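Local coordinates for protein exopolygalacturonase (PDB 2UVF) that binds digalacturonic acid and, as a family 28 exopolygalacturonase, probably hydrolyses polygalacturonate from the chain end, at residues I448-A453 with A477-F482; L499-S504 with K542-N547. One frame throughout, in Å; residues are numbered along the deposited sequence.

Interaction 1 of 2, residues I448-A453 with A477-F482; sequences IEDILA and ARNVTF
E449 and R478 join by a salt bridge across two neighbouring rungs of the right-handed parallel beta-helix of family 28 glycoside hydrolases. R478 NE gives its hydrogen to E449 OE1 at 3.0 Å, nearly along the C-O axis, and NH2 adds a weak bond to the same oxygen. The side chains run alongside each other, both with CG in the crowded position between backbone N and carbonyl carbon (chi1 68° for E449, 60° for R478), and carboxylate and guanidinium are nearly coplanar, 18° apart. A water bridges the pair, donating to E449 OE2 and accepting from R478 NH2; NH1 goes on to Y520 OH. Before the corner R478 N bonds I448 O at 2.9 Å, nearly along the C=O axis. At the corner, D450 and N479 both take left-handed backbone angles, and N479 ND2 bonds D450 OD1 (3.1 Å) from above the carboxylate plane.

The parallel ladder resumes beyond it: I451 N donates to N479 O, T481 N meets I451 O at 2.8 Å, and A453 N reaches T481 O at 2.9 Å. On one face of the strands I451 CG1 rests on V480 CG2 (3.8 Å), and A453 CB touches F482 CD1 at 4.1 Å. I451 also packs on A424 and L426, V480 on F522 and F482 on L524. Over the other face L452 CD1 presses on T481 CG2 at 3.5 Å, tighter than usual van der Waals contact.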
loop_
_atom_site.group_PDB
_atom_site.type_symbol
_atom_site.label_atom_id
_atom_site.label_comp_id
_atom_site.label_asym_id
_atom_site.label_seq_id
_atom_site.Cartn_x
_atom_site.Cartn_y
_atom_site.Cartn_z
ATOM N N ILE A 448 -9.233 -11.230 5.494
ATOM C CA ILE A 448 -8.553 -9.943 5.632
ATOM C C ILE A 448 -9.229 -9.197 6.773
ATOM O O ILE A 448 -10.454 -9.063 6.796
ATOM C CB ILE A 448 -8.604 -9.105 4.311
ATOM C CG1 ILE A 448 -7.845 -9.833 3.189
ATOM C CG2 ILE A 448 -8.048 -7.679 4.548
ATOM C CD1 ILE A 448 -8.343 -9.555 1.792
ATOM N N GLU A 449 -8.447 -8.716 7.731
ATOM C CA GLU A 449 -9.065 -8.213 8.947
ATOM C C GLU A 449 -8.200 -7.228 9.733
ATOM O O GLU A 449 -6.976 -7.221 9.610
ATOM C CB GLU A 449 -9.444 -9.398 9.844
ATOM C CG GLU A 449 -8.236 -10.146 10.403
ATOM C CD GLU A 449 -8.576 -11.524 10.966
ATOM O OE1 GLU A 449 -9.726 -12.001 10.789
ATOM O OE2 GLU A 449 -7.672 -12.118 11.578
ATOM N N ASP A 450 -8.876 -6.428 10.561
ATOM C CA ASP A 450 -8.240 -5.463 11.454
ATOM C C ASP A 450 -7.456 -4.429 10.657
ATOM O O ASP A 450 -6.274 -4.228 10.910
ATOM C CB ASP A 450 -7.311 -6.138 12.485
ATOM C CG ASP A 450 -7.970 -7.304 13.254
ATOM O OD1 ASP A 450 -9.223 -7.457 13.260
ATOM O OD2 ASP A 450 -7.189 -8.069 13.889
ATOM N N ILE A 451 -8.142 -3.777 9.721
ATOM C CA ILE A 451 -7.564 -2.795 8.797
ATOM C C ILE A 451 -8.063 -1.394 9.176
ATOM O O ILE A 451 -9.271 -1.154 9.209
ATOM C CB ILE A 451 -7.985 -3.089 7.300
ATOM C CG1 ILE A 451 -7.807 -4.574 6.887
ATOM C CG2 ILE A 451 -7.296 -2.152 6.321
ATOM C CD1 ILE A 451 -6.363 -5.160 6.988
ATOM N N LEU A 452 -7.133 -0.473 9.445
ATOM C CA LEU A 452 -7.481 0.941 9.732
ATOM C C LEU A 452 -6.809 1.969 8.796
ATOM O O LEU A 452 -5.597 2.174 8.844
ATOM C CB LEU A 452 -7.248 1.295 11.229
ATOM C CG LEU A 452 -7.485 2.755 11.668
ATOM C CD1 LEU A 452 -8.918 3.216 11.409
ATOM C CD2 LEU A 452 -7.106 2.998 13.118
ATOM N N ALA A 453 -7.614 2.620 7.957
ATOM C CA ALA A 453 -7.124 3.645 7.024
ATOM C C ALA A 453 -7.630 5.056 7.425
ATOM O O ALA A 453 -8.789 5.414 7.187
ATOM C CB ALA A 453 -7.524 3.288 5.574
ATOM N N ALA A 477 -13.564 -10.169 4.235
ATOM C CA ALA A 477 -12.907 -9.116 5.006
ATOM C C ALA A 477 -13.842 -8.658 6.114
ATOM O O ALA A 477 -15.068 -8.591 5.943
ATOM C CB ALA A 477 -12.500 -7.950 4.107
ATOM N N ARG A 478 -13.254 -8.393 7.265
ATOM C CA ARG A 478 -13.994 -7.991 8.437
ATOM C C ARG A 478 -13.170 -7.000 9.231
ATOM O O ARG A 478 -11.947 -6.931 9.080
ATOM C CB ARG A 478 -14.363 -9.204 9.306
ATOM C CG ARG A 478 -13.202 -10.036 9.841
ATOM C CD ARG A 478 -13.746 -11.374 10.376
ATOM N NE ARG A 478 -12.712 -12.335 10.778
ATOM C CZ ARG A 478 -12.930 -13.645 10.924
ATOM N NH1 ARG A 478 -14.137 -14.167 10.707
ATOM N NH2 ARG A 478 -11.933 -14.448 11.274
ATOM N N ASN A 479 -13.858 -6.241 10.080
ATOM C CA ASN A 479 -13.245 -5.197 10.895
ATOM C C ASN A 479 -12.306 -4.266 10.103
ATOM O O ASN A 479 -11.124 -4.135 10.402
ATOM C CB ASN A 479 -12.598 -5.784 12.148
ATOM C CG ASN A 479 -12.151 -4.715 13.109
ATOM O OD1 ASN A 479 -12.758 -3.637 13.179
ATOM N ND2 ASN A 479 -11.066 -4.979 13.835
ATOM N N VAL A 480 -12.880 -3.635 9.081
ATOM C CA VAL A 480 -12.185 -2.682 8.213
ATOM C C VAL A 480 -12.776 -1.291 8.488
ATOM O O VAL A 480 -13.991 -1.106 8.395
ATOM C CB VAL A 480 -12.344 -3.078 6.701
ATOM C CG1 VAL A 480 -11.967 -1.931 5.783
ATOM C CG2 VAL A 480 -11.524 -4.335 6.355
ATOM N N THR A 481 -11.914 -0.341 8.868
ATOM C CA THR A 481 -12.321 1.037 9.172
ATOM C C THR A 481 -11.681 1.999 8.191
ATOM O O THR A 481 -10.473 1.965 7.972
ATOM C CB THR A 481 -11.992 1.475 10.647
ATOM O OG1 THR A 481 -12.751 0.684 11.562
ATOM C CG2 THR A 481 -12.354 2.944 10.893
ATOM N N PHE A 482 -12.504 2.865 7.619
ATOM C CA PHE A 482 -12.055 3.846 6.653
ATOM C C PHE A 482 -12.583 5.200 7.113
ATOM O O PHE A 482 -13.746 5.519 6.925
ATOM C CB PHE A 482 -12.584 3.468 5.264
ATOM C CG PHE A 482 -12.086 4.345 4.155
ATOM C CD1 PHE A 482 -10.980 3.959 3.392
ATOM C CD2 PHE A 482 -12.722 5.548 3.860
ATOM C CE1 PHE A 482 -10.539 4.754 2.353
ATOM C CE2 PHE A 482 -12.278 6.332 2.827
ATOM C CZ PHE A 482 -11.182 5.937 2.073
HETATM O O HOH W 1 -8.899 -14.580 12.250
#

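Interaction 2 of 2, residues L499-S504 with K542-N547; sequences LDYADS and KGDTAN
Y501 reaches across from the chain leaving strand 493-500 to the loop that follows strand 539-542, where two successive rungs of the beta-helix give way to irregular chain. Its CB sits 3.4 Å from D544 OD2 and also touches D544 CB. With CG anti to the backbone N (chi1 167°), the ring swings toward the turn 544-547. CG then meets N547 CB at 3.5 Å. This CB stands over one ring face on its CD2-CE2 side, 3.3 Å from the centroid, a CH-pi contact; CD1 and CE1 are farther from it, and D544 OD2 lies at the ring edge. The far carbon CZ still has N547 CB at 3.7 Å. N547 N bonds D544 O at 2.9 Å, closing the turn that carries N547 to the ring face.

Nearer the beta-helix the rungs are still paired: L499 N donates to K542 O at 2.7 Å, almost along the C=O axis though bent at the hydrogen (138°), and H551 NE2 also binds that oxygen. L499 CB packs on G543 CA, whose N is held by D571 OD2. One step on, L499 O comes within 3.0 Å of G543 O, two acceptors that cannot bond; K542 NZ, 3.3 Å from G543 O and above its carbonyl plane, may partly offset their repulsion. A single bent backbone bond thus leaves the remaining cohesion to van der Waals and CH-pi packing around the Y501 ring.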
loop_
_atom_site.group_PDB
_atom_site.type_symbol
_atom_site.label_atom_id
_atom_site.label_comp_id
_atom_site.label_asym_id
_atom_site.label_seq_id
_atom_site.Cartn_x
_atom_site.Cartn_y
_atom_site.Cartn_z
ATOM N N LEU A 499 -19.596 -8.937 -4.138
ATOM C CA LEU A 499 -19.501 -10.360 -3.783
ATOM C C LEU A 499 -20.187 -11.159 -4.887
ATOM O O LEU A 499 -21.423 -11.186 -4.980
ATOM C CB LEU A 499 -20.181 -10.629 -2.438
ATOM C CG LEU A 499 -19.587 -11.622 -1.434
ATOM C CD1 LEU A 499 -20.421 -11.611 -0.158
ATOM C CD2 LEU A 499 -19.464 -13.039 -1.991
ATOM N N ASP A 500 -19.386 -11.804 -5.729
ATOM C CA ASP A 500 -19.918 -12.459 -6.920
ATOM C C ASP A 500 -19.973 -14.016 -6.800
ATOM O O ASP A 500 -18.991 -14.706 -7.106
ATOM C CB ASP A 500 -19.154 -11.979 -8.185
ATOM C CG ASP A 500 -18.905 -10.442 -8.207
ATOM O OD1 ASP A 500 -18.621 -9.848 -7.143
ATOM O OD2 ASP A 500 -18.969 -9.823 -9.299
ATOM N N TYR A 501 -21.130 -14.536 -6.336
ATOM C CA TYR A 501 -21.423 -15.988 -6.176
ATOM C C TYR A 501 -21.443 -16.805 -7.451
ATOM O O TYR A 501 -22.082 -16.417 -8.412
ATOM C CB TYR A 501 -22.758 -16.237 -5.452
ATOM C CG TYR A 501 -23.294 -17.699 -5.516
ATOM C CD1 TYR A 501 -22.818 -18.672 -4.658
ATOM C CD2 TYR A 501 -24.280 -18.079 -6.409
ATOM C CE1 TYR A 501 -23.273 -19.964 -4.705
ATOM C CE2 TYR A 501 -24.747 -19.370 -6.447
ATOM C CZ TYR A 501 -24.238 -20.312 -5.586
ATOM O OH TYR A 501 -24.694 -21.605 -5.600
ATOM N N ALA A 502 -20.787 -17.962 -7.441
ATOM C CA ALA A 502 -20.424 -18.658 -8.682
ATOM C C ALA A 502 -21.336 -19.824 -9.032
ATOM O O ALA A 502 -22.555 -19.707 -9.036
ATOM C CB ALA A 502 -19.027 -19.139 -8.616
ATOM N N ASP A 503 -20.713 -20.958 -9.322
ATOM C CA ASP A 503 -19.892 -21.615 -8.329
ATOM C C ASP A 503 -19.221 -22.836 -8.951
ATOM O O ASP A 503 -18.028 -23.012 -8.861
ATOM C CB ASP A 503 -20.773 -22.006 -7.125
ATOM C CG ASP A 503 -20.149 -21.642 -5.778
ATOM O OD1 ASP A 503 -18.989 -22.055 -5.523
ATOM O OD2 ASP A 503 -20.841 -20.986 -4.967
ATOM N N SER A 504 -20.029 -23.650 -9.601
ATOM C CA SER A 504 -19.625 -24.896 -10.291
ATOM C C SER A 504 -20.615 -25.401 -11.382
ATOM O O SER A 504 -21.311 -26.395 -11.162
ATOM C CB SER A 504 -19.254 -26.018 -9.291
ATOM O OG SER A 504 -20.400 -26.601 -8.683
ATOM N N LYS A 542 -22.954 -4.907 -3.516
ATOM C CA LYS A 542 -23.655 -5.976 -4.244
ATOM C C LYS A 542 -23.148 -7.369 -3.855
ATOM O O LYS A 542 -21.944 -7.639 -3.887
ATOM C CB LYS A 542 -23.529 -5.802 -5.761
ATOM C CG LYS A 542 -24.691 -6.433 -6.530
ATOM C CD LYS A 542 -24.264 -7.150 -7.814
ATOM C CE LYS A 542 -25.451 -7.873 -8.462
ATOM N NZ LYS A 542 -26.155 -8.856 -7.554
ATOM N N GLY A 543 -24.074 -8.250 -3.496
ATOM C CA GLY A 543 -23.737 -9.630 -3.171
ATOM C C GLY A 543 -24.405 -10.587 -4.134
ATOM O O GLY A 543 -24.332 -10.408 -5.355
ATOM N N ASP A 544 -25.048 -11.611 -3.568
ATOM C CA ASP A 544 -25.948 -12.516 -4.296
ATOM C C ASP A 544 -26.903 -13.154 -3.280
ATOM O O ASP A 544 -26.678 -14.290 -2.851
ATOM C CB ASP A 544 -25.155 -13.599 -5.044
ATOM C CG ASP A 544 -25.868 -14.088 -6.303
ATOM O OD1 ASP A 544 -27.110 -13.934 -6.401
ATOM O OD2 ASP A 544 -25.179 -14.626 -7.204
ATOM N N THR A 545 -27.945 -12.411 -2.878
ATOM C CA THR A 545 -28.851 -12.845 -1.786
ATOM C C THR A 545 -29.690 -14.078 -2.172
ATOM O O THR A 545 -30.014 -14.910 -1.311
ATOM C CB THR A 545 -29.710 -11.664 -1.180
ATOM O OG1 THR A 545 -28.982 -11.026 -0.115
ATOM C CG2 THR A 545 -31.057 -12.148 -0.613
ATOM N N ALA A 546 -30.008 -14.203 -3.464
ATOM C CA ALA A 546 -30.585 -15.436 -4.004
ATOM C C ALA A 546 -29.788 -16.644 -3.495
ATOM O O ALA A 546 -30.365 -17.651 -3.068
ATOM C CB ALA A 546 -30.597 -15.405 -5.542
ATOM N N ASN A 547 -28.461 -16.506 -3.510
ATOM C CA ASN A 547 -27.549 -17.583 -3.149
ATOM C C ASN A 547 -26.894 -17.393 -1.770
ATOM O O ASN A 547 -25.744 -17.794 -1.539
ATOM C CB ASN A 547 -26.517 -17.750 -4.265
ATOM C CG ASN A 547 -27.168 -17.853 -5.642
ATOM O OD1 ASN A 547 -26.897 -17.046 -6.535
ATOM N ND2 ASN A 547 -28.051 -18.842 -5.810
#

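In the fold
Both contacts join successive rungs of the same right-handed beta-helix within the family 28 region, and they come in series: interaction 1 closes before interaction 2 opens. Strand 476-490, the second partner of interaction 1, leads directly into strand 493-500, which supplies the first partner of interaction 2. The centres lie 22 Å apart and the nearest atoms about 8 Å, so the two do not touch. The side chain of I448 is about 8 Å from a bound galacturonic acid, that of L499 about 14 Å from a bound galacturonic acid. Interaction 2, its centre about 28 Å from the chain centre against 14 Å for interaction 1, lies where strands give way to loops. Together they hold successive solenoid coils together, interaction 1 closer to the sugar.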